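Local coordinates for serine hydrolase CCSP0084 (Cycloclasticus sp. P1, PDB 4I3F), which is probably an esterase and meta-cleavage product hydrolase, a serine hydrolase of the alpha/beta hydrolase fold from a bacterium that degrades polyaromatic hydrocarbons, at residues A[106-109]-A[110-114]; A[278-281]-A[282-285]. One frame throughout, in Å; residues are numbered along the deposited sequence.

In the fold
Contact 1 (106-109 with 110-114) comes first along the chain and contact 2 (278-281 with 282-285) near its end, both within the alpha/beta hydrolase fold. Their centres are about 28 Å apart, on opposite sides of the chain's centre, and their nearest atoms stay about 16 Å apart. Both adjoin the same eight-stranded mixed sheet. Contact 1 forms the last turns of helix 96-113 and touches strands 23-29, 46-50 and 75-79; contact 2 is the turn after edge strand 269-274 and touches strand 142-148. Contact 1 packs a helix on the sheet near the sodium ion; contact 2 carries H279, whose bond to D251 and touch on S125 are consistent with the catalytic triad of this family.

Contact 1: A[106-109]-A[110-114]; sequences QQID and LLDAK
L110 lies beside Q107 in the closing turns of helix 96-113, on the side facing the sheet, while D109 is partly exposed and rests against T29 of strand 23-29. L110 N donates to Q106 O at 2.9 Å, and the next three residues repeat the pattern onto Q107, I108 and D109. The L110 side chain runs alongside that of Q107, its CG trans to N (chi1 176°), and brings CD2 to 3.7 Å from Q107 OE1. Both side chains cover strand 46-50 at L48 and also touch P79. A bend at chi2 (-42°) brings the end of Q107 back beside L110, against L48, L50 and P79; its OE1 is buried and has no partner in the model.

One residue before the leucine, D109 takes part through both its backbone and its carboxylate. Its backbone O accepts from A113 N at 3.0 Å, the donor standing above the carbonyl plane rather than on a lone pair, and A113 CB presses on the same oxygen at 3.2 Å. Its carboxylate is tied to the next turn by one water, which donates to D109 OD1 at 2.6 Å and to D112 OD2 at 2.7 Å. D109 OD1 also accepts from Q105 NE2, while D112 OD1 forms a salt bridge with R141. I108 runs side by side with D112, its CG2 at 3.9 Å from D112 OD2, and reaches H138, which with E140 makes up the sodium site.

D109 OD1 and D112 OD2 lie 4.8 Å apart, and the two like charges, near the negative end of the helix dipole, would probably disfavour each other. The shared water spends both its hydrogens on them, and R141 supplies positive charge, so the pair is probably tolerated as anions.

Contact 2: A[278-281]-A[282-285]; sequences GHWV and QIEK
The E284 side chain leaves the helix with CG anti to the backbone N (chi1 -172°) and then bends at chi2, 123°, a turn that swings its carboxylate back to G278. There OE1 accepts from G278 N at 2.8 Å, met from above the carboxylate plane. Q282 doubles back too: CG sits between the backbone N and carbonyl carbon (chi1 89°), and a bend at chi2 sets OE1 3.3 Å from W280 CA. That oxygen is buried with no partner in the model, whereas Q282 NE2 is held by N62 O.

W280 takes the N-cap position of helix 281-284, and its backbone O receives two donors: E284 N at 2.9 Å, nearly along the C=O axis, and I283 N at 3.1 Å, well above the carbonyl plane. W280 CB packs on I283 CG1 at 3.9 Å. W280 itself centres an inverse gamma turn, closed by a weak bond from V281 N to H279 O. The H279 side chain touches S125, and its ND1 is bonded to D251 OD2.

The E284 carboxylate also accepts from F185 N through OE1 and D186 N through OE2, so three backbone N-H groups grip it. Shortening E284 to an alanine would remove the carboxylate and would probably leave the N-H groups of G278, F185 and D186 without their acceptor, with the loop at G278 less firmly tied to F185 and D186.

The turn lies between strand 269-274 and helix 286-298 in the chain. The W280 ring stacks on F183, and V281 and Q282 touch both M148 of strand 142-148 and F289 of helix 286-298.

Contact 1: A[106-109]-A[110-114]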
loop_
_atom_site.group_PDB
_atom_site.type_symbol
_atom_site.label_atom_id
_atom_site.label_comp_id
_atom_site.label_asym_id
_atom_site.label_seq_id
_atom_site.Cartn_x
_atom_site.Cartn_y
_atom_site.Cartn_z
ATOM N N GLN A 106 -6.288 1.719 12.596
ATOM C CA GLN A 106 -6.734 2.855 11.792
ATOM C C GLN A 106 -7.793 2.445 10.765
ATOM O O GLN A 106 -8.801 3.139 10.585
ATOM C CB GLN A 106 -5.550 3.515 11.074
ATOM C CG GLN A 106 -5.982 4.674 10.155
ATOM C CD GLN A 106 -4.861 5.192 9.280
ATOM O OE1 GLN A 106 -3.872 4.497 9.040
ATOM N NE2 GLN A 106 -5.013 6.417 8.785
ATOM N N GLN A 107 -7.582 1.320 10.090
ATOM C CA GLN A 107 -8.519 0.924 9.045
ATOM C C GLN A 107 -9.834 0.441 9.627
ATOM O O GLN A 107 -10.897 0.679 9.047
ATOM C CB GLN A 107 -7.906 -0.141 8.122
ATOM C CG GLN A 107 -6.583 0.276 7.476
ATOM C CD GLN A 107 -6.590 1.715 6.992
ATOM O OE1 GLN A 107 -7.540 2.165 6.366
ATOM N NE2 GLN A 107 -5.529 2.444 7.291
ATOM N N ILE A 108 -9.772 -0.237 10.771
ATOM C CA ILE A 108 -10.986 -0.648 11.469
ATOM C C ILE A 108 -11.761 0.584 11.946
ATOM O O ILE A 108 -12.985 0.661 11.772
ATOM C CB ILE A 108 -10.675 -1.564 12.663
ATOM C CG1 ILE A 108 -9.980 -2.838 12.180
ATOM C CG2 ILE A 108 -11.951 -1.908 13.426
ATOM C CD1 ILE A 108 -10.804 -3.626 11.184
ATOM N N ASP A 109 -11.045 1.546 12.529
ATOM C CA ASP A 109 -11.661 2.793 12.979
ATOM C C ASP A 109 -12.260 3.579 11.811
ATOM O O ASP A 109 -13.279 4.254 11.975
ATOM C CB ASP A 109 -10.647 3.669 13.716
ATOM C CG ASP A 109 -10.256 3.108 15.068
ATOM O OD1 ASP A 109 -10.986 2.235 15.595
ATOM O OD2 ASP A 109 -9.213 3.548 15.606
ATOM N N LEU A 110 -11.629 3.496 10.642
ATOM C CA LEU A 110 -12.158 4.151 9.440
ATOM C C LEU A 110 -13.459 3.487 8.978
ATOM O O LEU A 110 -14.453 4.165 8.725
ATOM C CB LEU A 110 -11.119 4.119 8.315
ATOM C CG LEU A 110 -11.512 4.682 6.944
ATOM C CD1 LEU A 110 -11.944 6.138 7.051
ATOM C CD2 LEU A 110 -10.372 4.547 5.937
ATOM N N LEU A 111 -13.448 2.160 8.858
ATOM C CA LEU A 111 -14.649 1.434 8.450
ATOM C C LEU A 111 -15.796 1.651 9.438
ATOM O O LEU A 111 -16.954 1.797 9.033
ATOM C CB LEU A 111 -14.350 -0.060 8.277
ATOM C CG LEU A 111 -13.366 -0.439 7.175
ATOM C CD1 LEU A 111 -13.112 -1.946 7.175
ATOM C CD2 LEU A 111 -13.867 0.011 5.808
ATOM N N ASP A 112 -15.482 1.695 10.732
ATOM C CA ASP A 112 -16.513 1.924 11.732
ATOM C C ASP A 112 -17.101 3.332 11.580
ATOM O O ASP A 112 -18.306 3.534 11.697
ATOM C CB ASP A 112 -15.948 1.756 13.145
ATOM C CG ASP A 112 -15.709 0.305 13.526
ATOM O OD1 ASP A 112 -16.125 -0.609 12.775
ATOM O OD2 ASP A 112 -15.113 0.086 14.604
ATOM N N ALA A 113 -16.227 4.296 11.306
ATOM C CA ALA A 113 -16.612 5.699 11.144
ATOM C C ALA A 113 -17.463 5.942 9.896
ATOM O O ALA A 113 -18.194 6.938 9.815
ATOM C CB ALA A 113 -15.366 6.550 11.090
ATOM N N LYS A 114 -17.346 5.046 8.919
ATOM C CA LYS A 114 -18.106 5.145 7.675
ATOM C C LYS A 114 -19.315 4.206 7.673
ATOM O O LYS A 114 -20.078 4.158 6.695
ATOM C CB LYS A 114 -17.205 4.829 6.475
ATOM C CG LYS A 114 -16.018 5.766 6.329
ATOM C CD LYS A 114 -16.458 7.216 6.197
ATOM C CE LYS A 114 -16.904 7.547 4.795
ATOM N NZ LYS A 114 -17.192 9.006 4.621
HETATM O O HOH W 1 -13.389 1.452 16.153
#

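Contact 2: A[278-281]-A[282-285]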
loop_
_atom_site.group_PDB
_atom_site.type_symbol
_atom_site.label_atom_id
_atom_site.label_comp_id
_atom_site.label_asym_id
_atom_site.label_seq_id
_atom_site.Cartn_x
_atom_site.Cartn_y
_atom_site.Cartn_z
ATOM N N GLY A 278 7.958 -2.516 -12.885
ATOM C CA GLY A 278 8.538 -2.153 -11.605
ATOM C C GLY A 278 7.554 -2.291 -10.468
ATOM O O GLY A 278 6.379 -2.627 -10.669
ATOM N N HIS A 279 8.038 -2.035 -9.255
ATOM C CA HIS A 279 7.198 -2.144 -8.063
ATOM C C HIS A 279 5.815 -1.494 -8.176
ATOM O O HIS A 279 4.819 -2.067 -7.722
ATOM C CB HIS A 279 7.908 -1.589 -6.828
ATOM C CG HIS A 279 7.110 -1.771 -5.577
ATOM N ND1 HIS A 279 6.827 -3.017 -5.058
ATOM C CD2 HIS A 279 6.467 -0.876 -4.788
ATOM C CE1 HIS A 279 6.078 -2.879 -3.978
ATOM N NE2 HIS A 279 5.839 -1.590 -3.797
ATOM N N TRP A 280 5.753 -0.297 -8.755
ATOM C CA TRP A 280 4.471 0.391 -8.943
ATOM C C TRP A 280 3.713 -0.165 -10.142
ATOM O O TRP A 280 3.607 0.512 -11.170
ATOM C CB TRP A 280 4.693 1.889 -9.158
ATOM C CG TRP A 280 5.024 2.650 -7.907
ATOM C CD1 TRP A 280 4.860 2.226 -6.616
ATOM C CD2 TRP A 280 5.578 3.968 -7.830
ATOM N NE1 TRP A 280 5.280 3.203 -5.745
ATOM C CE2 TRP A 280 5.727 4.282 -6.464
ATOM C CE3 TRP A 280 5.964 4.915 -8.783
ATOM C CZ2 TRP A 280 6.242 5.506 -6.029
ATOM C CZ3 TRP A 280 6.477 6.132 -8.348
ATOM C CH2 TRP A 280 6.613 6.413 -6.985
ATOM N N VAL A 281 3.192 -1.383 -10.000
ATOM C CA VAL A 281 2.457 -2.064 -11.069
ATOM C C VAL A 281 1.286 -1.211 -11.541
ATOM O O VAL A 281 0.986 -1.162 -12.736
ATOM C CB VAL A 281 1.905 -3.435 -10.592
ATOM C CG1 VAL A 281 1.150 -4.125 -11.708
ATOM C CG2 VAL A 281 3.035 -4.340 -10.094
ATOM N N GLN A 282 0.642 -0.524 -10.598
ATOM C CA GLN A 282 -0.559 0.254 -10.888
ATOM C C GLN A 282 -0.287 1.525 -11.690
ATOM O O GLN A 282 -1.209 2.099 -12.275
ATOM C CB GLN A 282 -1.314 0.579 -9.588
ATOM C CG GLN A 282 -0.913 1.879 -8.885
ATOM C CD GLN A 282 0.420 1.819 -8.134
ATOM O OE1 GLN A 282 1.224 0.902 -8.312
ATOM N NE2 GLN A 282 0.651 2.819 -7.289
ATOM N N ILE A 283 0.973 1.967 -11.712
ATOM C CA ILE A 283 1.370 3.112 -12.519
ATOM C C ILE A 283 1.984 2.644 -13.835
ATOM O O ILE A 283 1.722 3.223 -14.885
ATOM C CB ILE A 283 2.414 4.004 -11.795
ATOM C CG1 ILE A 283 1.938 4.399 -10.398
ATOM C CG2 ILE A 283 2.737 5.252 -12.632
ATOM C CD1 ILE A 283 0.673 5.196 -10.390
ATOM N N GLU A 284 2.804 1.596 -13.781
ATOM C CA GLU A 284 3.483 1.119 -14.989
ATOM C C GLU A 284 2.486 0.521 -15.968
ATOM O O GLU A 284 2.536 0.798 -17.166
ATOM C CB GLU A 284 4.543 0.074 -14.633
ATOM C CG GLU A 284 5.445 -0.344 -15.797
ATOM C CD GLU A 284 6.917 -0.116 -15.489
ATOM O OE1 GLU A 284 7.295 -0.248 -14.307
ATOM O OE2 GLU A 284 7.681 0.191 -16.422
ATOM N N LYS A 285 1.589 -0.310 -15.440
ATOM C CA LYS A 285 0.572 -0.994 -16.238
ATOM C C LYS A 285 -0.802 -0.542 -15.766
ATOM O O LYS A 285 -1.585 -1.365 -15.276
ATOM C CB LYS A 285 0.642 -2.511 -16.018
ATOM C CG LYS A 285 2.045 -3.104 -15.918
ATOM C CD LYS A 285 2.674 -3.258 -17.291
ATOM C CE LYS A 285 3.983 -4.049 -17.213
ATOM N NZ LYS A 285 4.560 -4.285 -18.572
#